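Local atomic coordinates of STM4351 (Salmonella enterica, PDB entry 2Y7I), a protein that binds arginine with high specificity in the periplasm, as a member of the bacterial solute-binding protein family 3. Residues T7-E20 / F63-M75. Sequence-based numbering, arbitrary orientation.
Sequences TLHFGTSATYAPYE and FKKFDAVIAGMDM. With ZN (zinc ion), chain E; ARG (arginine), chain C.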
loop_
_atom_site.group_PDB
_atom_site.type_symbol
_atom_site.label_atom_id
_atom_site.label_comp_id
_atom_site.label_asym_id
_atom_site.label_seq_id
_atom_site.Cartn_x
_atom_site.Cartn_y
_atom_site.Cartn_z
ATOM N N THR A 7 -16.695 -18.431 -2.162
ATOM C CA THR A 7 -16.022 -18.370 -0.877
ATOM C C THR A 7 -14.589 -18.860 -1.022
ATOM O O THR A 7 -14.346 -20.003 -1.415
ATOM C CB THR A 7 -16.781 -19.174 0.218
ATOM O OG1 THR A 7 -18.096 -18.632 0.373
ATOM C CG2 THR A 7 -16.060 -19.089 1.563
ATOM N N LEU A 8 -13.652 -17.968 -0.710
ATOM C CA LEU A 8 -12.237 -18.255 -0.771
ATOM C C LEU A 8 -11.779 -18.784 0.590
ATOM O O LEU A 8 -11.919 -18.102 1.618
ATOM C CB LEU A 8 -11.484 -16.980 -1.156
ATOM C CG LEU A 8 -10.062 -17.033 -1.706
ATOM C CD1 LEU A 8 -9.970 -17.971 -2.911
ATOM C CD2 LEU A 8 -9.625 -15.618 -2.102
ATOM N N HIS A 9 -11.256 -20.011 0.591
ATOM C CA HIS A 9 -10.863 -20.691 1.826
ATOM C C HIS A 9 -9.374 -20.467 2.087
ATOM O O HIS A 9 -8.537 -20.915 1.307
ATOM C CB HIS A 9 -11.195 -22.190 1.746
ATOM C CG HIS A 9 -12.641 -22.479 1.461
ATOM N ND1 HIS A 9 -13.126 -22.683 0.186
ATOM C CD2 HIS A 9 -13.707 -22.592 2.289
ATOM C CE1 HIS A 9 -14.428 -22.912 0.242
ATOM N NE2 HIS A 9 -14.805 -22.859 1.505
ATOM N N PHE A 10 -9.064 -19.755 3.169
ATOM C CA PHE A 10 -7.692 -19.468 3.574
ATOM C C PHE A 10 -7.288 -20.370 4.719
ATOM O O PHE A 10 -8.081 -20.624 5.622
ATOM C CB PHE A 10 -7.561 -18.033 4.076
ATOM C CG PHE A 10 -7.463 -17.004 2.991
ATOM C CD1 PHE A 10 -8.617 -16.463 2.428
ATOM C CD2 PHE A 10 -6.218 -16.544 2.558
ATOM C CE1 PHE A 10 -8.526 -15.476 1.425
ATOM C CE2 PHE A 10 -6.119 -15.561 1.550
ATOM C CZ PHE A 10 -7.274 -15.033 0.987
ATOM N N GLY A 11 -6.048 -20.844 4.675
ATOM C CA GLY A 11 -5.435 -21.519 5.810
ATOM C C GLY A 11 -4.494 -20.533 6.469
ATOM O O GLY A 11 -3.831 -19.747 5.783
ATOM N N THR A 12 -4.450 -20.568 7.798
ATOM C CA THR A 12 -3.542 -19.737 8.583
ATOM C C THR A 12 -3.186 -20.435 9.905
ATOM O O THR A 12 -3.751 -21.483 10.250
ATOM C CB THR A 12 -4.131 -18.319 8.869
ATOM O OG1 THR A 12 -3.076 -17.439 9.272
ATOM C CG2 THR A 12 -5.192 -18.363 9.960
ATOM N N SER A 13 -2.240 -19.848 10.629
ATOM C CA SER A 13 -1.876 -20.300 11.964
ATOM C C SER A 13 -1.990 -19.120 12.909
ATOM O O SER A 13 -1.097 -18.265 12.960
ATOM C CB SER A 13 -0.447 -20.835 11.993
ATOM O OG SER A 13 -0.173 -21.384 13.270
ATOM N N ALA A 14 -3.100 -19.084 13.644
ATOM C CA ALA A 14 -3.473 -17.939 14.475
ATOM C C ALA A 14 -2.788 -17.942 15.846
ATOM O O ALA A 14 -3.447 -17.839 16.879
ATOM C CB ALA A 14 -4.992 -17.889 14.624
ATOM N N THR A 15 -1.460 -18.020 15.817
ATOM C CA THR A 15 -0.592 -18.122 16.990
ATOM C C THR A 15 0.323 -16.902 17.084
ATOM O O THR A 15 1.257 -16.866 17.904
ATOM C CB THR A 15 0.336 -19.367 16.833
ATOM O OG1 THR A 15 1.013 -19.305 15.559
ATOM C CG2 THR A 15 -0.475 -20.645 16.888
ATOM N N TYR A 16 0.053 -15.898 16.246
ATOM C CA TYR A 16 1.071 -14.921 15.861
ATOM C C TYR A 16 0.553 -13.478 15.769
ATOM O O TYR A 16 0.635 -12.861 14.716
ATOM C CB TYR A 16 1.685 -15.367 14.510
ATOM C CG TYR A 16 3.181 -15.111 14.346
ATOM C CD1 TYR A 16 4.092 -15.527 15.318
ATOM C CD2 TYR A 16 3.682 -14.477 13.200
ATOM C CE1 TYR A 16 5.464 -15.297 15.173
ATOM C CE2 TYR A 16 5.050 -14.241 13.045
ATOM C CZ TYR A 16 5.934 -14.662 14.036
ATOM O OH TYR A 16 7.292 -14.453 13.897
ATOM N N ALA A 17 0.025 -12.942 16.870
ATOM C CA ALA A 17 -0.375 -11.533 16.922
ATOM C C ALA A 17 0.837 -10.673 16.591
ATOM O O ALA A 17 1.941 -10.999 17.034
ATOM C CB ALA A 17 -0.909 -11.169 18.322
ATOM N N PRO A 18 0.646 -9.569 15.832
ATOM C CA PRO A 18 -0.610 -9.001 15.313
ATOM C C PRO A 18 -1.011 -9.470 13.905
ATOM O O PRO A 18 -1.947 -8.910 13.328
ATOM C CB PRO A 18 -0.276 -7.505 15.233
ATOM C CG PRO A 18 1.161 -7.513 14.777
ATOM C CD PRO A 18 1.800 -8.716 15.475
ATOM N N TYR A 19 -0.286 -10.431 13.341
ATOM C CA TYR A 19 -0.584 -10.945 12.001
ATOM C C TYR A 19 -1.916 -11.721 12.005
ATOM O O TYR A 19 -2.820 -11.409 11.245
ATOM C CB TYR A 19 0.559 -11.840 11.512
ATOM C CG TYR A 19 1.906 -11.141 11.420
ATOM C CD1 TYR A 19 2.232 -10.371 10.309
ATOM C CD2 TYR A 19 2.842 -11.229 12.461
ATOM C CE1 TYR A 19 3.459 -9.718 10.220
ATOM C CE2 TYR A 19 4.068 -10.591 12.376
ATOM C CZ TYR A 19 4.365 -9.837 11.260
ATOM O OH TYR A 19 5.570 -9.192 11.166
ATOM N N GLU A 20 -2.018 -12.719 12.883
ATOM C CA GLU A 20 -3.245 -13.498 13.068
ATOM C C GLU A 20 -3.215 -14.132 14.438
ATOM O O GLU A 20 -2.186 -14.670 14.863
ATOM C CB GLU A 20 -3.418 -14.593 12.004
ATOM C CG GLU A 20 -2.164 -15.448 11.777
ATOM C CD GLU A 20 -1.329 -14.930 10.639
ATOM O OE1 GLU A 20 -1.937 -14.370 9.704
ATOM O OE2 GLU A 20 -0.081 -15.073 10.672
ATOM N N PHE A 63 -2.226 -30.203 -0.918
ATOM C CA PHE A 63 -3.238 -31.255 -0.842
ATOM C C PHE A 63 -4.665 -30.731 -1.121
ATOM O O PHE A 63 -5.635 -31.474 -1.004
ATOM C CB PHE A 63 -3.142 -31.941 0.535
ATOM C CG PHE A 63 -3.901 -33.235 0.637
ATOM C CD1 PHE A 63 -3.524 -34.351 -0.118
ATOM C CD2 PHE A 63 -4.983 -33.353 1.515
ATOM C CE1 PHE A 63 -4.234 -35.566 -0.021
ATOM C CE2 PHE A 63 -5.695 -34.558 1.627
ATOM C CZ PHE A 63 -5.319 -35.668 0.857
ATOM N N LYS A 64 -4.778 -29.452 -1.489
ATOM C CA LYS A 64 -6.061 -28.818 -1.862
ATOM C C LYS A 64 -7.065 -28.622 -0.727
ATOM O O LYS A 64 -8.266 -28.496 -0.979
ATOM C CB LYS A 64 -6.746 -29.557 -3.022
ATOM C CG LYS A 64 -6.008 -29.473 -4.328
ATOM C CD LYS A 64 -6.906 -29.834 -5.495
ATOM C CE LYS A 64 -6.120 -29.799 -6.791
ATOM N NZ LYS A 64 -4.911 -30.669 -6.703
ATOM N N LYS A 65 -6.582 -28.599 0.512
ATOM C CA LYS A 65 -7.450 -28.405 1.671
ATOM C C LYS A 65 -8.023 -26.979 1.722
ATOM O O LYS A 65 -9.099 -26.753 2.275
ATOM C CB LYS A 65 -6.694 -28.741 2.961
ATOM C CG LYS A 65 -7.537 -28.673 4.215
ATOM C CD LYS A 65 -6.698 -28.876 5.468
ATOM C CE LYS A 65 -7.590 -29.006 6.686
ATOM N NZ LYS A 65 -6.765 -29.157 7.901
ATOM N N PHE A 66 -7.292 -26.024 1.155
ATOM C CA PHE A 66 -7.794 -24.667 0.984
ATOM C C PHE A 66 -7.238 -24.025 -0.286
ATOM O O PHE A 66 -6.368 -24.589 -0.944
ATOM C CB PHE A 66 -7.574 -23.782 2.231
ATOM C CG PHE A 66 -6.465 -24.236 3.150
ATOM C CD1 PHE A 66 -5.127 -24.067 2.797
ATOM C CD2 PHE A 66 -6.764 -24.791 4.389
ATOM C CE1 PHE A 66 -4.104 -24.466 3.658
ATOM C CE2 PHE A 66 -5.746 -25.197 5.261
ATOM C CZ PHE A 66 -4.418 -25.035 4.893
ATOM N N ASP A 67 -7.763 -22.855 -0.628
ATOM C CA ASP A 67 -7.400 -22.171 -1.862
ATOM C C ASP A 67 -6.124 -21.357 -1.728
ATOM O O ASP A 67 -5.382 -21.202 -2.692
ATOM C CB ASP A 67 -8.534 -21.244 -2.286
ATOM C CG ASP A 67 -9.826 -21.977 -2.470
ATOM O OD1 ASP A 67 -9.854 -22.912 -3.299
ATOM O OD2 ASP A 67 -10.800 -21.642 -1.760
ATOM N N ALA A 68 -5.883 -20.832 -0.532
ATOM C CA ALA A 68 -4.791 -19.895 -0.320
ATOM C C ALA A 68 -4.326 -19.930 1.129
ATOM O O ALA A 68 -5.037 -20.414 2.009
ATOM C CB ALA A 68 -5.215 -18.477 -0.718
ATOM N N VAL A 69 -3.112 -19.444 1.355
ATOM C CA VAL A 69 -2.540 -19.369 2.692
ATOM C C VAL A 69 -2.096 -17.938 2.919
ATOM O O VAL A 69 -1.434 -17.336 2.058
ATOM C CB VAL A 69 -1.337 -20.349 2.853
ATOM C CG1 VAL A 69 -0.458 -19.979 4.034
ATOM C CG2 VAL A 69 -1.839 -21.782 3.011
ATOM N N ILE A 70 -2.488 -17.386 4.065
ATOM C CA ILE A 70 -1.933 -16.124 4.540
ATOM C C ILE A 70 -1.570 -16.310 6.018
ATOM O O ILE A 70 -2.418 -16.727 6.826
ATOM C CB ILE A 70 -2.889 -14.921 4.261
ATOM C CG1 ILE A 70 -2.149 -13.582 4.401
ATOM C CG2 ILE A 70 -4.174 -14.978 5.134
ATOM C CD1 ILE A 70 -3.004 -12.340 4.025
ATOM N N ALA A 71 -0.305 -16.065 6.365
ATOM C CA ALA A 71 0.171 -16.381 7.723
ATOM C C ALA A 71 1.499 -15.735 8.102
ATOM O O ALA A 71 2.385 -16.399 8.650
ATOM C CB ALA A 71 0.254 -17.913 7.915
ATOM N N GLY A 72 1.644 -14.442 7.811
ATOM C CA GLY A 72 2.903 -13.748 8.044
ATOM C C GLY A 72 4.058 -14.485 7.384
ATOM O O GLY A 72 5.155 -14.524 7.924
ATOM N N MET A 73 3.808 -15.031 6.194
ATOM C CA MET A 73 4.721 -15.989 5.564
ATOM C C MET A 73 5.668 -15.334 4.555
ATOM O O MET A 73 5.227 -14.866 3.498
ATOM C CB MET A 73 3.908 -17.105 4.879
ATOM C CG MET A 73 4.756 -18.161 4.139
ATOM S SD MET A 73 3.792 -19.484 3.357
ATOM C CE MET A 73 3.325 -20.445 4.826
ATOM N N ASP A 74 6.958 -15.304 4.896
ATOM C CA ASP A 74 8.010 -14.791 4.015
ATOM C C ASP A 74 8.061 -15.626 2.745
ATOM O O ASP A 74 7.994 -16.857 2.801
ATOM C CB ASP A 74 9.389 -14.881 4.691
ATOM C CG ASP A 74 9.567 -13.893 5.846
ATOM O OD1 ASP A 74 8.573 -13.428 6.435
ATOM O OD2 ASP A 74 10.744 -13.575 6.159
ATOM N N MET A 75 8.217 -14.952 1.610
ATOM C CA MET A 75 8.316 -15.621 0.308
ATOM C C MET A 75 9.731 -16.120 0.060
ATOM O O MET A 75 10.471 -15.554 -0.744
ATOM C CB MET A 75 7.896 -14.670 -0.813
ATOM C CG MET A 75 6.479 -14.114 -0.643
ATOM S SD MET A 75 6.030 -12.883 -1.898
ATOM C CE MET A 75 7.225 -11.597 -1.604
HETATM ZN ZN ZN E . -12.202 -23.144 -1.610
HETATM N N ARG C . 7.725 -14.854 9.186
HETATM C CA ARG C . 8.195 -16.195 9.657
HETATM C C ARG C . 8.254 -17.161 8.480
HETATM O O ARG C . 8.588 -18.331 8.658
HETATM C CB ARG C . 7.270 -16.754 10.759
HETATM C CG ARG C . 5.784 -16.815 10.362
HETATM C CD ARG C . 4.923 -17.507 11.416
HETATM N NE ARG C . 3.505 -17.245 11.156
HETATM C CZ ARG C . 2.492 -17.727 11.874
HETATM N NH1 ARG C . 2.705 -18.525 12.922
HETATM N NH2 ARG C . 1.259 -17.411 11.537
HETATM O OXT ARG C . 7.945 -16.793 7.331
HETATM O O HOH W 1 -11.164 -24.880 -0.866
#
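The parallel pairing of strands 7-12 and 68-69, the central and one outer strand of a three-stranded parallel sheet, forms the contact, with a zinc site at one end and the arginine pocket at the other. Phe-10 bridges to Ala-68 and Gly-11 to Val-69. Gly-11 N donates to Ala-68 O (2.9 Å), and Gly-11 O accepts from Ile-70 N. At the zinc end, His-9 O takes two donors, the backbone N atoms of Asp-67 and Ala-68. The Asp-67 side chain returns a bond: OD2 receives His-9 N through its anti lone pair at 2.9 Å, nearly straight at 170°. With Asp-67 CG anti to its carbonyl carbon (chi1 -58°), the same OD2 also binds zinc at 2.1 Å, as does His-9 ND1; a water is a further ligand.

Both sheet faces are packed. On one, the Phe-10 ring meets Ala-68 CB off-centre, and its CD2 reaches Ile-70 CG2 at 3.6 Å, against helix 31-42. On the other, Gly-11 CA sits over the centre of the Phe-66 ring, 3.6 Å from the centroid.

Toward the ligand, the chi1 of Thr-12 (-163°) sets OG1 beside its own carbonyl carbon, from where it donates to Ile-70 O at 2.6 Å. Beyond it both segments grip arginine: NH2 bonds to Ser-13 O and Glu-20 OE2, NE to Ala-71 O (2.9 Å), and the amino N to Gly-72 O, while Tyr-16 lays one ring face against CD. Asp-74 N holds OXT, and Asp-160 and Glu-118 also bind the ligand. Two backbone carbonyls and the Glu-20 carboxylate thus accept from the guanidinium, consistent with selection of a cationic, multiply donating side chain.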